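Local coordinates for guanidinopropionase (Pseudomonas aeruginosa, PDB 3NIQ), which hydrolyses 3-guanidinopropanoate to beta-alanine and urea, using two manganese ions in each subunit of a homohexamer, at residues Thr183-Arg189 and Ile206-Glu212. Sequence-based numbering, arbitrary orientation.
Sequences TVQIGIR and IRVIHME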
ATOM      1  N   THR A 183      21.200  -2.324  34.408  1.00 20.13           N
ATOM      2  CA  THR A 183      20.206  -2.272  33.335  1.00 19.25           C
ATOM      3  C   THR A 183      19.613  -0.880  33.245  1.00 19.41           C
ATOM      4  O   THR A 183      19.180  -0.294  34.241  1.00 18.92           O
ATOM      5  CB  THR A 183      19.113  -3.327  33.559  1.00 20.40           C
ATOM      6  OG1 THR A 183      19.734  -4.624  33.632  1.00 20.16           O
ATOM      7  CG2 THR A 183      18.074  -3.313  32.427  1.00 20.43           C
ATOM      8  N   VAL A 184      19.607  -0.346  32.037  1.00 18.33           N
ATOM      9  CA  VAL A 184      18.999   0.951  31.800  1.00 18.21           C
ATOM     10  C   VAL A 184      18.092   0.844  30.564  1.00 18.75           C
ATOM     11  O   VAL A 184      18.494   0.280  29.527  1.00 17.00           O
ATOM     12  CB  VAL A 184      20.046   2.089  31.709  1.00 17.50           C
ATOM     13  CG1 VAL A 184      21.089   1.812  30.626  1.00 17.51           C
ATOM     14  CG2 VAL A 184      19.339   3.484  31.483  1.00 17.46           C
ATOM     15  N   GLN A 185      16.862   1.338  30.714  1.00 19.29           N
ATOM     16  CA  GLN A 185      15.838   1.254  29.664  1.00 20.18           C
ATOM     17  C   GLN A 185      15.494   2.657  29.209  1.00 20.28           C
ATOM     18  O   GLN A 185      15.260   3.527  30.038  1.00 20.13           O
ATOM     19  CB  GLN A 185      14.594   0.522  30.171  1.00 20.98           C
ATOM     20  CG  GLN A 185      14.911  -0.866  30.756  1.00 20.26           C
ATOM     21  CD  GLN A 185      13.670  -1.541  31.286  1.00 22.83           C
ATOM     22  OE1 GLN A 185      12.959  -0.983  32.125  1.00 23.01           O
ATOM     23  NE2 GLN A 185      13.382  -2.729  30.779  1.00 18.30           N
ATOM     24  N   ILE A 186      15.507   2.878  27.889  1.00 18.95           N
ATOM     25  CA  ILE A 186      15.359   4.210  27.323  1.00 19.47           C
ATOM     26  C   ILE A 186      14.223   4.277  26.301  1.00 19.49           C
ATOM     27  O   ILE A 186      14.199   3.484  25.348  1.00 16.85           O
ATOM     28  CB  ILE A 186      16.661   4.648  26.598  1.00 19.74           C
ATOM     29  CG1 ILE A 186      17.879   4.530  27.528  1.00 19.66           C
ATOM     30  CG2 ILE A 186      16.491   6.069  26.076  1.00 18.12           C
ATOM     31  CD1 ILE A 186      19.212   4.751  26.863  1.00 22.28           C
ATOM     32  N   GLY A 187      13.300   5.223  26.493  1.00 19.82           N
ATOM     33  CA  GLY A 187      12.247   5.471  25.522  1.00 19.14           C
ATOM     34  C   GLY A 187      10.847   5.074  25.973  1.00 20.72           C
ATOM     35  O   GLY A 187       9.891   5.259  25.220  1.00 21.12           O
ATOM     36  N   ILE A 188      10.727   4.544  27.196  1.00 19.24           N
ATOM     37  CA  ILE A 188       9.480   4.028  27.735  1.00 20.19           C
ATOM     38  C   ILE A 188       8.346   5.056  27.675  1.00 20.84           C
ATOM     39  O   ILE A 188       8.517   6.186  28.122  1.00 20.70           O
ATOM     40  CB  ILE A 188       9.654   3.546  29.207  1.00 20.84           C
ATOM     41  CG1 ILE A 188      10.902   2.653  29.365  1.00 22.01           C
ATOM     42  CG2 ILE A 188       8.395   2.832  29.684  1.00 21.07           C
ATOM     43  CD1 ILE A 188      10.870   1.357  28.570  1.00 23.54           C
ATOM     44  N   ARG A 189       7.202   4.663  27.112  1.00 20.61           N
ATOM     45  CA  ARG A 189       6.058   5.581  26.959  1.00 21.36           C
ATOM     46  C   ARG A 189       4.730   4.877  26.608  1.00 21.92           C
ATOM     47  O   ARG A 189       4.704   3.720  26.206  1.00 21.38           O
ATOM     48  CB  ARG A 189       6.358   6.604  25.866  1.00 21.03           C
ATOM     49  CG  ARG A 189       6.425   5.955  24.476  1.00 19.88           C
ATOM     50  CD  ARG A 189       6.808   6.933  23.415  1.00 17.29           C
ATOM     51  NE  ARG A 189       6.741   6.282  22.100  1.00 18.59           N
ATOM     52  CZ  ARG A 189       7.736   5.570  21.579  1.00 16.39           C
ATOM     53  NH1 ARG A 189       8.890   5.452  22.237  1.00 15.95           N
ATOM     54  NH2 ARG A 189       7.595   5.016  20.383  1.00 17.76           N
ATOM     55  N   ILE A 206      16.268  -1.059  38.472  1.00 22.80           N
ATOM     56  CA  ILE A 206      16.516  -0.777  37.058  1.00 21.87           C
ATOM     57  C   ILE A 206      16.441   0.726  36.828  1.00 21.97           C
ATOM     58  O   ILE A 206      15.547   1.408  37.343  1.00 21.65           O
ATOM     59  CB  ILE A 206      15.498  -1.498  36.148  1.00 22.71           C
ATOM     60  CG1 ILE A 206      15.611  -3.016  36.299  1.00 21.84           C
ATOM     61  CG2 ILE A 206      15.679  -1.098  34.657  1.00 21.10           C
ATOM     62  CD1 ILE A 206      14.391  -3.771  35.737  1.00 23.03           C
ATOM     63  N   ARG A 207      17.381   1.267  36.068  1.00 20.41           N
ATOM     64  CA  ARG A 207      17.248   2.664  35.681  1.00 20.40           C
ATOM     65  C   ARG A 207      16.302   2.763  34.475  1.00 21.71           C
ATOM     66  O   ARG A 207      16.559   2.171  33.409  1.00 20.77           O
ATOM     67  CB  ARG A 207      18.599   3.279  35.339  1.00 21.37           C
ATOM     68  CG  ARG A 207      18.518   4.754  34.871  1.00 21.26           C
ATOM     69  CD  ARG A 207      18.162   5.699  36.052  1.00 23.16           C
ATOM     70  NE  ARG A 207      18.417   7.097  35.689  1.00 21.27           N
ATOM     71  CZ  ARG A 207      17.498   7.943  35.251  1.00 21.72           C
ATOM     72  NH1 ARG A 207      16.228   7.552  35.143  1.00 22.16           N
ATOM     73  NH2 ARG A 207      17.842   9.184  34.924  1.00 21.05           N
ATOM     74  N   VAL A 208      15.214   3.510  34.646  1.00 20.98           N
ATOM     75  CA  VAL A 208      14.204   3.646  33.586  1.00 22.42           C
ATOM     76  C   VAL A 208      14.149   5.074  33.117  1.00 22.08           C
ATOM     77  O   VAL A 208      13.761   5.972  33.867  1.00 20.90           O
ATOM     78  CB  VAL A 208      12.799   3.204  34.037  1.00 23.14           C
ATOM     79  CG1 VAL A 208      11.804   3.427  32.914  1.00 23.99           C
ATOM     80  CG2 VAL A 208      12.797   1.730  34.432  1.00 23.96           C
ATOM     81  N   ILE A 209      14.554   5.292  31.869  1.00 20.78           N
ATOM     82  CA  ILE A 209      14.482   6.631  31.299  1.00 22.04           C
ATOM     83  C   ILE A 209      13.301   6.677  30.350  1.00 22.91           C
ATOM     84  O   ILE A 209      13.417   6.357  29.159  1.00 22.19           O
ATOM     85  CB  ILE A 209      15.802   7.042  30.631  1.00 22.02           C
ATOM     86  CG1 ILE A 209      16.931   6.984  31.677  1.00 23.42           C
ATOM     87  CG2 ILE A 209      15.685   8.433  30.005  1.00 23.11           C
ATOM     88  CD1 ILE A 209      18.339   7.188  31.111  1.00 23.06           C
ATOM     89  N   HIS A 210      12.149   7.048  30.907  1.00 22.96           N
ATOM     90  CA  HIS A 210      10.938   7.277  30.115  1.00 23.50           C
ATOM     91  C   HIS A 210      11.168   8.292  29.009  1.00 22.88           C
ATOM     92  O   HIS A 210      12.044   9.150  29.120  1.00 24.35           O
ATOM     93  CB  HIS A 210       9.793   7.757  31.018  1.00 23.25           C
ATOM     94  CG  HIS A 210       9.230   6.675  31.888  1.00 23.90           C
ATOM     95  ND1 HIS A 210       9.774   6.347  33.106  1.00 26.11           N
ATOM     96  CD2 HIS A 210       8.173   5.847  31.715  1.00 26.92           C
ATOM     97  CE1 HIS A 210       9.078   5.366  33.653  1.00 24.99           C
ATOM     98  NE2 HIS A 210       8.105   5.038  32.826  1.00 25.93           N
ATOM     99  N   MET A 211      10.353   8.209  27.956  1.00 22.39           N
ATOM    100  CA  MET A 211      10.430   9.164  26.845  1.00 22.17           C
ATOM    101  C   MET A 211      10.491  10.610  27.334  1.00 21.66           C
ATOM    102  O   MET A 211      11.275  11.414  26.824  1.00 21.32           O
ATOM    103  CB  MET A 211       9.226   8.992  25.911  1.00 20.69           C
ATOM    104  CG  MET A 211       9.391   9.719  24.628  1.00 20.91           C
ATOM    105  SD  MET A 211      10.653   8.976  23.578  1.00 22.72           S
ATOM    106  CE  MET A 211      10.888  10.343  22.459  1.00 20.19           C
ATOM    107  N   GLU A 212       9.664  10.930  28.325  1.00 22.59           N
ATOM    108  CA  GLU A 212       9.595  12.299  28.856  1.00 23.47           C
ATOM    109  C   GLU A 212      10.941  12.729  29.409  1.00 23.59           C
ATOM    110  O   GLU A 212      11.401  13.837  29.135  1.00 23.82           O
ATOM    111  CB  GLU A 212       8.515  12.422  29.940  1.00 23.75           C
ATOM    112  CG  GLU A 212       7.073  12.283  29.440  1.00 25.72           C
ATOM    113  CD  GLU A 212       6.696  10.857  28.983  1.00 28.53           C
ATOM    114  OE1 GLU A 212       7.219   9.859  29.541  1.00 28.70           O
ATOM    115  OE2 GLU A 212       5.864  10.744  28.058  1.00 30.15           O
TER
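Strand 207-210 is the outermost strand at one end of the chain's parallel sheet, and it pairs with strand 183-188. The axes of the two short segments come within 4.7 Å and are nearly parallel. Four backbone hydrogen bonds join them: Arg207 N to Thr183 O, Gln185 N to Arg207 O, Ile209 N to Gln185 O at 2.6 Å, and Gly187 N to Ile209 O.

On one face, Val184 CG2, set anti to its own N, meets Arg207 CG at 3.7 Å and Ile209 CD1 at 3.9 Å. Arg207 bends at chi2 (71°), and Ile209 CG1 lies over one face of its guanidinium, offset toward the rim. Salt bridges to Glu213 and Glu225 hold that group.

On the other face, Gln185 OE1 is buried without a polar partner, 3.6 Å from Val208 CG2. Gln185 NE2 is hydrogen-bonded to His146 ND1.

At the strand end, the side chains of Ile188 and Val208 cross at about a right angle and meet CG1 to CG1. Ile188 CG2 sits 3.6 Å from His210 CD2.

Gly187, with phi 111°, turns the chain. Met211 N, at the start of helix 211-230, then donates a hydrogen bond to Ile188 O at 2.7 Å. Beside it, Arg189 CB packs on Met211 CB. Ile188 also approaches the manganese ligand Asp148. Strand 183-188, helix 199-204 and strand 207-210 form a beta-alpha-beta unit at the edge of the arginase fold's parallel sheet.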